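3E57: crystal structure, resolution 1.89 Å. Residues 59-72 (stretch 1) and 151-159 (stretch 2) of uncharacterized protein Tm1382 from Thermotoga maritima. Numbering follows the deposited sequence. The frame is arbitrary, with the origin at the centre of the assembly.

Stretch 1, residues 59-72: EAEYDETTKQVIPY
Stretch 2, residues 151-159: VSRVHLGAL

Residues 66-72 and 155-159 form neighbouring parallel β-strands, their N-to-C directions 29° apart, and the two stretches bury 862 Å² between them. Gln-68 pairs with His-155, Val-69 with Leu-156, Ile-70 with Gly-157, Pro-71 with Ala-158 and Tyr-72 with Leu-159, with CA-CA separations of 4.8-5.0 Å. The hydrogen bonds alternate between the strands: Gln-68 N to Val-154 O (2.8 Å), Leu-156 N to Gln-68 O, Ile-70 N to Leu-156 O, Ala-158 N to Ile-70 O and Tyr-72 N to Ala-158 O (each 2.9 Å). Pro-71, which has no amide hydrogen, falls at a position where the ladder needs none. It adopts phi/psi -60/137, with a C-gamma endo ring.

Val-154, which covers the most surface, sits just before its strand at phi/psi -107/7 with chi1 m (-54°). Its carbonyl starts the ladder and also receives a CA-H...O contact from Lys-67 CA (3.4 Å to Val-154 O). Its small branched side chain packs against the type I turn Ala-60 to Asp-63 and the residue after it, Glu-64: Val-154 CG1 lies 3.6 Å from Asp-63 O and 4.1 Å from Glu-64 CG, while Val-154 CG2 lies 3.4 Å from Gln-68 NE2.

Leu-156 (chi1 t, chi2 p) is buried on the face shared with Val-69, Pro-71 and Ala-158, and its CB approaches Lys-67 CB to 4.1 Å. Lys-67 starts sideways, but its long chain (m, t, t, then chi4 -92°) brings the ammonium back to the other stretch. There Lys-67 NZ makes weak hydrogen bonds to Arg-153 O (3.1 Å) and His-155 O (3.4 Å), so a buried charge meets backbone carbonyls.

On the other face, Gln-68 (m, t), Ile-70 (m, m) and Tyr-72 (t, chi2 70°) accompany His-155 and Leu-159. Ile-70 CG1 lies over one face of the His-155 imidazole (chi1 m, chi2 -157°), 4.0 Å from the ring centroid in a CH-pi contact. Leu-159 (t, p) places CD1 3.9 Å from Tyr-72 CD2, at the edge of the tyrosine ring. Between these contacts, Gly-157 presents no side chain, and its CA lies 3.4 Å from Ile-70 O.

At the more exposed end, Glu-64 (m, t, chi3 18°) extends to Arg-153 (m, t, m, chi4 -90°), where Glu-64 OE2 and Arg-153 NE form a hydrogen-bonded salt bridge of 3.1 Å. A water reinforces this end, donating to Glu-64 O (2.8 Å) and Arg-153 O (2.6 Å).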

# COMPACT_ATOMS: atom_id res chain seq x y z
N GLU B 59 -1.34 -20.79 -17.69
CA GLU B 59 -1.96 -19.84 -18.62
C GLU B 59 -2.47 -18.57 -17.91
O GLU B 59 -2.95 -17.64 -18.57
CB GLU B 59 -3.08 -20.54 -19.39
CG GLU B 59 -2.61 -21.80 -20.13
CD GLU B 59 -3.75 -22.63 -20.71
OE1 GLU B 59 -4.76 -22.04 -21.16
OE2 GLU B 59 -3.63 -23.87 -20.71
N ALA B 60 -2.37 -18.54 -16.58
CA ALA B 60 -2.69 -17.34 -15.80
C ALA B 60 -1.44 -16.52 -15.46
O ALA B 60 -1.51 -15.31 -15.27
CB ALA B 60 -3.44 -17.72 -14.53
N GLU B 61 -0.29 -17.20 -15.39
CA GLU B 61 1.02 -16.56 -15.14
C GLU B 61 1.38 -15.46 -16.16
O GLU B 61 2.06 -14.49 -15.81
CB GLU B 61 2.12 -17.65 -15.09
CG GLU B 61 3.58 -17.20 -15.32
CD GLU B 61 4.21 -16.52 -14.11
OE1 GLU B 61 5.40 -16.81 -13.82
OE2 GLU B 61 3.54 -15.69 -13.45
N TYR B 62 0.91 -15.61 -17.39
CA TYR B 62 1.20 -14.67 -18.49
C TYR B 62 0.02 -13.74 -18.82
O TYR B 62 -0.09 -13.27 -19.95
CB TYR B 62 1.59 -15.45 -19.75
CG TYR B 62 3.03 -15.89 -19.82
CD1 TYR B 62 3.94 -15.22 -20.64
CD2 TYR B 62 3.49 -16.98 -19.09
CE1 TYR B 62 5.27 -15.62 -20.72
CE2 TYR B 62 4.82 -17.39 -19.16
CZ TYR B 62 5.71 -16.70 -19.98
OH TYR B 62 7.02 -17.10 -20.06
N ASP B 63 -0.85 -13.47 -17.85
CA ASP B 63 -2.08 -12.74 -18.15
C ASP B 63 -2.47 -11.76 -17.04
O ASP B 63 -2.89 -12.18 -15.96
CB ASP B 63 -3.22 -13.74 -18.41
CG ASP B 63 -4.46 -13.08 -19.02
OD1 ASP B 63 -4.36 -11.94 -19.52
OD2 ASP B 63 -5.53 -13.72 -19.00
N GLU B 64 -2.35 -10.47 -17.33
CA GLU B 64 -2.78 -9.41 -16.41
C GLU B 64 -4.28 -9.10 -16.53
O GLU B 64 -4.80 -8.26 -15.79
CB GLU B 64 -1.96 -8.13 -16.62
CG GLU B 64 -0.54 -8.22 -16.08
CD GLU B 64 0.24 -6.91 -16.18
OE1 GLU B 64 -0.39 -5.84 -16.36
OE2 GLU B 64 1.48 -6.96 -16.08
N THR B 65 -4.97 -9.76 -17.46
CA THR B 65 -6.43 -9.68 -17.55
C THR B 65 -7.11 -10.33 -16.34
O THR B 65 -8.28 -10.06 -16.06
CB THR B 65 -6.97 -10.39 -18.81
OG1 THR B 65 -6.22 -9.97 -19.96
CG2 THR B 65 -8.45 -10.08 -19.02
N THR B 66 -6.40 -11.22 -15.67
CA THR B 66 -6.91 -11.89 -14.48
C THR B 66 -5.93 -11.81 -13.32
O THR B 66 -4.72 -11.59 -13.50
CB THR B 66 -7.24 -13.38 -14.76
OG1 THR B 66 -6.08 -14.03 -15.30
CG2 THR B 66 -8.40 -13.50 -15.75
N LYS B 67 -6.46 -11.99 -12.11
CA LYS B 67 -5.65 -12.10 -10.92
C LYS B 67 -5.94 -13.42 -10.21
O LYS B 67 -7.09 -13.80 -10.03
CB LYS B 67 -5.89 -10.88 -10.00
CG LYS B 67 -5.22 -9.64 -10.57
CD LYS B 67 -5.34 -8.41 -9.67
CE LYS B 67 -4.23 -7.38 -9.98
NZ LYS B 67 -3.00 -7.57 -9.11
N GLN B 68 -4.87 -14.13 -9.87
CA GLN B 68 -4.94 -15.38 -9.15
C GLN B 68 -5.18 -15.09 -7.68
O GLN B 68 -4.43 -14.34 -7.07
CB GLN B 68 -3.62 -16.14 -9.32
CG GLN B 68 -3.30 -16.47 -10.79
CD GLN B 68 -1.84 -16.70 -11.03
OE1 GLN B 68 -1.20 -17.50 -10.35
NE2 GLN B 68 -1.28 -16.01 -12.02
N VAL B 69 -6.23 -15.68 -7.11
CA VAL B 69 -6.56 -15.46 -5.70
C VAL B 69 -5.67 -16.33 -4.81
O VAL B 69 -5.71 -17.56 -4.88
CB VAL B 69 -8.03 -15.75 -5.43
CG1 VAL B 69 -8.32 -15.65 -3.94
CG2 VAL B 69 -8.89 -14.80 -6.24
N ILE B 70 -4.86 -15.65 -3.98
CA ILE B 70 -3.87 -16.29 -3.14
C ILE B 70 -4.22 -16.06 -1.66
O ILE B 70 -4.01 -14.96 -1.14
CB ILE B 70 -2.45 -15.71 -3.41
CG1 ILE B 70 -2.11 -15.75 -4.91
CG2 ILE B 70 -1.39 -16.45 -2.61
CD1 ILE B 70 -2.05 -17.16 -5.48
N PRO B 71 -4.76 -17.09 -0.98
CA PRO B 71 -4.83 -16.99 0.47
C PRO B 71 -3.41 -16.85 1.02
O PRO B 71 -2.51 -17.52 0.55
CB PRO B 71 -5.47 -18.32 0.89
CG PRO B 71 -5.26 -19.24 -0.28
CD PRO B 71 -5.36 -18.35 -1.46
N TYR B 72 -3.22 -15.95 1.99
CA TYR B 72 -1.90 -15.58 2.49
C TYR B 72 -1.99 -15.41 4.00
O TYR B 72 -2.62 -14.45 4.49
CB TYR B 72 -1.45 -14.28 1.82
CG TYR B 72 0.03 -13.97 1.97
CD1 TYR B 72 0.99 -14.73 1.30
CD2 TYR B 72 0.47 -12.92 2.76
CE1 TYR B 72 2.34 -14.46 1.43
CE2 TYR B 72 1.83 -12.64 2.88
CZ TYR B 72 2.76 -13.42 2.21
OH TYR B 72 4.12 -13.13 2.33
N VAL B 151 5.06 -11.19 -10.94
CA VAL B 151 4.21 -12.08 -10.17
C VAL B 151 3.14 -11.27 -9.42
O VAL B 151 1.96 -11.62 -9.45
CB VAL B 151 5.04 -12.94 -9.19
CG1 VAL B 151 4.14 -13.82 -8.33
CG2 VAL B 151 6.03 -13.81 -9.96
N SER B 152 3.55 -10.18 -8.78
CA SER B 152 2.63 -9.34 -8.02
C SER B 152 1.43 -8.88 -8.84
O SER B 152 0.30 -8.95 -8.35
CB SER B 152 3.36 -8.10 -7.48
OG SER B 152 4.26 -8.51 -6.49
N ARG B 153 1.68 -8.45 -10.07
CA ARG B 153 0.61 -7.90 -10.91
C ARG B 153 -0.48 -8.91 -11.30
O ARG B 153 -1.59 -8.50 -11.67
CB ARG B 153 1.19 -7.23 -12.15
CG ARG B 153 1.98 -5.98 -11.84
CD ARG B 153 2.36 -5.18 -13.07
NE ARG B 153 3.39 -5.80 -13.91
CZ ARG B 153 4.71 -5.62 -13.79
NH1 ARG B 153 5.22 -4.87 -12.82
NH2 ARG B 153 5.52 -6.23 -14.64
N VAL B 154 -0.18 -10.20 -11.22
CA VAL B 154 -1.15 -11.25 -11.54
C VAL B 154 -1.68 -11.97 -10.30
O VAL B 154 -2.42 -12.94 -10.42
CB VAL B 154 -0.58 -12.28 -12.56
CG1 VAL B 154 -0.06 -11.56 -13.80
CG2 VAL B 154 0.51 -13.13 -11.94
N HIS B 155 -1.33 -11.48 -9.10
CA HIS B 155 -1.75 -12.11 -7.84
C HIS B 155 -2.58 -11.13 -7.01
O HIS B 155 -2.21 -9.97 -6.86
CB HIS B 155 -0.54 -12.53 -7.01
CG HIS B 155 0.08 -13.82 -7.43
ND1 HIS B 155 0.85 -14.58 -6.57
CD2 HIS B 155 0.03 -14.50 -8.60
CE1 HIS B 155 1.27 -15.67 -7.21
NE2 HIS B 155 0.78 -15.64 -8.44
N LEU B 156 -3.67 -11.63 -6.45
CA LEU B 156 -4.45 -10.89 -5.46
C LEU B 156 -4.36 -11.64 -4.14
O LEU B 156 -4.80 -12.78 -4.04
CB LEU B 156 -5.91 -10.81 -5.90
CG LEU B 156 -6.89 -10.18 -4.91
CD1 LEU B 156 -6.50 -8.73 -4.69
CD2 LEU B 156 -8.32 -10.30 -5.42
N GLY B 157 -3.79 -11.01 -3.12
CA GLY B 157 -3.62 -11.66 -1.83
C GLY B 157 -4.80 -11.44 -0.91
O GLY B 157 -5.32 -10.33 -0.84
N ALA B 158 -5.23 -12.49 -0.23
CA ALA B 158 -6.24 -12.41 0.80
C ALA B 158 -5.49 -12.66 2.09
O ALA B 158 -5.12 -13.80 2.40
CB ALA B 158 -7.33 -13.46 0.60
N LEU B 159 -5.27 -11.59 2.85
CA LEU B 159 -4.43 -11.63 4.04
C LEU B 159 -5.20 -12.01 5.30
O LEU B 159 -6.20 -11.36 5.65
CB LEU B 159 -3.79 -10.27 4.26
CG LEU B 159 -2.90 -10.09 5.49
CD1 LEU B 159 -1.71 -11.07 5.48
CD2 LEU B 159 -2.41 -8.62 5.52
O HOH W 1 -3.38 -7.84 -13.45